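Afp1 (Serratia entomophila, PDB 6RBN) probably builds the inner tube of the anti-feeding prophage, a contractile injection system, by stacking in many copies inside the extended sheath. Local coordinates at residues N75-A83 with N114-S122. Residues are numbered along the deposited sequence; the frame is centred on the assembly and turned at random.
Sequences NAMYEWINA and NAFPTSLTS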
loop_
_atom_site.group_PDB
_atom_site.type_symbol
_atom_site.label_atom_id
_atom_site.label_comp_id
_atom_site.label_asym_id
_atom_site.label_seq_id
_atom_site.Cartn_x
_atom_site.Cartn_y
_atom_site.Cartn_z
ATOM N N ASN A 75 44.206 -30.043 5.117
ATOM C CA ASN A 75 44.337 -28.802 4.361
ATOM C C ASN A 75 45.434 -28.969 3.323
ATOM O O ASN A 75 46.609 -28.813 3.641
ATOM C CB ASN A 75 44.629 -27.641 5.312
ATOM C CG ASN A 75 44.214 -26.292 4.758
ATOM O OD1 ASN A 75 44.146 -25.316 5.496
ATOM N ND2 ASN A 75 43.920 -26.232 3.465
ATOM N N ALA A 76 45.036 -29.244 2.080
ATOM C CA ALA A 76 46.000 -29.552 1.030
ATOM C C ALA A 76 46.797 -28.334 0.594
ATOM O O ALA A 76 47.933 -28.478 0.133
ATOM C CB ALA A 76 45.286 -30.166 -0.169
ATOM N N MET A 77 46.233 -27.139 0.729
ATOM C CA MET A 77 46.973 -25.916 0.469
ATOM C C MET A 77 47.921 -25.556 1.599
ATOM O O MET A 77 48.788 -24.700 1.408
ATOM C CB MET A 77 46.014 -24.745 0.227
ATOM C CG MET A 77 45.128 -24.881 -1.000
ATOM S SD MET A 77 46.023 -25.021 -2.554
ATOM C CE MET A 77 45.795 -26.759 -2.934
ATOM N N TYR A 78 47.771 -26.175 2.767
ATOM C CA TYR A 78 48.685 -25.906 3.867
ATOM C C TYR A 78 49.946 -26.751 3.782
ATOM O O TYR A 78 51.040 -26.242 4.036
ATOM C CB TYR A 78 47.993 -26.134 5.204
ATOM C CG TYR A 78 48.910 -25.978 6.388
ATOM C CD1 TYR A 78 49.376 -24.733 6.767
ATOM C CD2 TYR A 78 49.297 -27.082 7.133
ATOM C CE1 TYR A 78 50.213 -24.588 7.850
ATOM C CE2 TYR A 78 50.132 -26.947 8.216
ATOM C CZ TYR A 78 50.584 -25.699 8.568
ATOM O OH TYR A 78 51.415 -25.566 9.648
ATOM N N GLU A 79 49.837 -28.035 3.423
ATOM C CA GLU A 79 51.050 -28.845 3.342
ATOM C C GLU A 79 51.908 -28.520 2.131
ATOM O O GLU A 79 53.025 -29.032 2.036
ATOM C CB GLU A 79 50.757 -30.347 3.331
ATOM C CG GLU A 79 50.218 -30.896 4.632
ATOM C CD GLU A 79 48.741 -31.165 4.581
ATOM O OE1 GLU A 79 48.189 -31.162 3.461
ATOM O OE2 GLU A 79 48.134 -31.375 5.649
ATOM N N TRP A 80 51.421 -27.694 1.210
ATOM C CA TRP A 80 52.216 -27.245 0.081
ATOM C C TRP A 80 52.913 -25.920 0.353
ATOM O O TRP A 80 53.935 -25.632 -0.276
ATOM C CB TRP A 80 51.319 -27.173 -1.158
ATOM C CG TRP A 80 51.977 -26.748 -2.421
ATOM C CD1 TRP A 80 53.175 -27.170 -2.905
ATOM C CD2 TRP A 80 51.402 -25.930 -3.440
ATOM N NE1 TRP A 80 53.421 -26.600 -4.126
ATOM C CE2 TRP A 80 52.338 -25.843 -4.483
ATOM C CE3 TRP A 80 50.195 -25.240 -3.558
ATOM C CZ2 TRP A 80 52.105 -25.092 -5.628
ATOM C CZ3 TRP A 80 49.968 -24.497 -4.694
ATOM C CH2 TRP A 80 50.918 -24.427 -5.713
ATOM N N ILE A 81 52.413 -25.131 1.302
ATOM C CA ILE A 81 53.103 -23.922 1.736
ATOM C C ILE A 81 53.911 -24.158 3.012
ATOM O O ILE A 81 54.774 -23.334 3.352
ATOM C CB ILE A 81 52.096 -22.760 1.915
ATOM C CG1 ILE A 81 52.786 -21.397 1.832
ATOM C CG2 ILE A 81 51.347 -22.889 3.226
ATOM C CD1 ILE A 81 51.852 -20.250 1.708
ATOM N N ASN A 82 53.688 -25.268 3.712
ATOM C CA ASN A 82 54.496 -25.565 4.886
ATOM C C ASN A 82 55.808 -26.242 4.525
ATOM O O ASN A 82 56.743 -26.219 5.330
ATOM C CB ASN A 82 53.725 -26.459 5.857
ATOM C CG ASN A 82 54.162 -26.288 7.302
ATOM O OD1 ASN A 82 53.518 -26.805 8.210
ATOM N ND2 ASN A 82 55.226 -25.529 7.528
ATOM N N ALA A 83 55.898 -26.843 3.344
ATOM C CA ALA A 83 57.079 -27.602 2.941
ATOM C C ALA A 83 58.054 -26.721 2.160
ATOM O O ALA A 83 58.427 -27.008 1.026
ATOM C CB ALA A 83 56.662 -28.822 2.130
ATOM N N ASN A 114 54.810 -22.694 -13.782
ATOM C CA ASN A 114 55.500 -23.114 -12.556
ATOM C C ASN A 114 55.016 -22.233 -11.412
ATOM O O ASN A 114 55.602 -21.186 -11.134
ATOM C CB ASN A 114 57.012 -23.041 -12.704
ATOM C CG ASN A 114 57.567 -24.139 -13.571
ATOM O OD1 ASN A 114 57.140 -25.288 -13.488
ATOM N ND2 ASN A 114 58.537 -23.796 -14.405
ATOM N N ALA A 115 53.964 -22.673 -10.738
ATOM C CA ALA A 115 53.377 -21.913 -9.648
ATOM C C ALA A 115 53.828 -22.477 -8.310
ATOM O O ALA A 115 53.943 -23.691 -8.144
ATOM C CB ALA A 115 51.853 -21.926 -9.739
ATOM N N PHE A 116 54.090 -21.584 -7.361
ATOM C CA PHE A 116 54.437 -21.967 -6.003
ATOM C C PHE A 116 53.816 -20.945 -5.064
ATOM O O PHE A 116 53.668 -19.779 -5.443
ATOM C CB PHE A 116 55.963 -22.062 -5.812
ATOM C CG PHE A 116 56.703 -20.763 -5.968
ATOM C CD1 PHE A 116 57.128 -20.341 -7.213
ATOM C CD2 PHE A 116 57.033 -20.001 -4.860
ATOM C CE1 PHE A 116 57.820 -19.162 -7.355
ATOM C CE2 PHE A 116 57.721 -18.824 -5.001
ATOM C CZ PHE A 116 58.118 -18.408 -6.248
ATOM N N PRO A 117 53.427 -21.344 -3.854
ATOM C CA PRO A 117 52.718 -20.412 -2.974
ATOM C C PRO A 117 53.643 -19.403 -2.321
ATOM O O PRO A 117 54.766 -19.717 -1.921
ATOM C CB PRO A 117 52.089 -21.334 -1.925
ATOM C CG PRO A 117 52.974 -22.498 -1.888
ATOM C CD PRO A 117 53.457 -22.702 -3.283
ATOM N N THR A 118 53.156 -18.172 -2.219
ATOM C CA THR A 118 53.846 -17.130 -1.483
ATOM C C THR A 118 53.078 -16.640 -0.269
ATOM O O THR A 118 53.686 -16.027 0.612
ATOM C CB THR A 118 54.156 -15.932 -2.393
ATOM O OG1 THR A 118 52.933 -15.375 -2.884
ATOM C CG2 THR A 118 55.009 -16.356 -3.563
ATOM N N SER A 119 51.775 -16.895 -0.186
ATOM C CA SER A 119 51.002 -16.481 0.973
ATOM C C SER A 119 49.798 -17.395 1.127
ATOM O O SER A 119 49.343 -18.016 0.168
ATOM C CB SER A 119 50.547 -15.026 0.858
ATOM O OG SER A 119 49.557 -14.882 -0.135
ATOM N N LEU A 120 49.293 -17.469 2.355
ATOM C CA LEU A 120 48.080 -18.227 2.660
ATOM C C LEU A 120 47.379 -17.513 3.804
ATOM O O LEU A 120 47.809 -17.624 4.953
ATOM C CB LEU A 120 48.397 -19.667 3.037
ATOM C CG LEU A 120 47.204 -20.561 3.375
ATOM C CD1 LEU A 120 46.302 -20.737 2.173
ATOM C CD2 LEU A 120 47.675 -21.900 3.880
ATOM N N THR A 121 46.311 -16.787 3.499
ATOM C CA THR A 121 45.638 -15.978 4.504
ATOM C C THR A 121 44.496 -16.772 5.120
ATOM O O THR A 121 43.589 -17.219 4.414
ATOM C CB THR A 121 45.116 -14.673 3.905
ATOM O OG1 THR A 121 44.100 -14.963 2.949
ATOM C CG2 THR A 121 46.235 -13.926 3.216
ATOM N N SER A 122 44.552 -16.947 6.436
ATOM C CA SER A 122 43.479 -17.587 7.172
ATOM C C SER A 122 42.259 -16.668 7.214
ATOM O O SER A 122 42.392 -15.452 7.054
ATOM C CB SER A 122 43.949 -17.900 8.590
ATOM O OG SER A 122 44.153 -16.700 9.312
#
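The short, weakly bonded helix 78-81 packs against strand 109-121 where I81 faces P117, their CA atoms 5.9 Å apart, and side chains, with a few backbone atoms, make the contact. W80 lays one face of its indole over P117: CD of the proline sits 3.6 Å from the centroid of the six-membered ring, 15° off the ring normal, a CH-pi contact. With chi1 at -179°, CG of W80 lies anti to the backbone N, which carries the ring out over the proline and brings its edge to the strand backbone, CZ2 lying 3.4 Å from A115 O. The indole NE1 is hydrogen-bonded to E90 O, which fixes the ring at its polar edge, and K92 adds a cation-pi contact. In this tail-tube protein of the T4 gp19 family, the helix lies against a long strand of the main antiparallel sheet, which at S119 and L120 continues into a second subunit. I81 points toward the strand, between P117 and L120, its CD1 3.8 Å from P117 CB and 3.7 Å from L120 CB, and the same methyl rests on the backbone at S119 C. From the strand, L120 sends CD2 back to within 3.9 Å of I81 CG2, and L120 CD2 also approaches M77 O and the edge of the Y78 ring, near the ring plane. Y78 also packs on T145 of the second subunit.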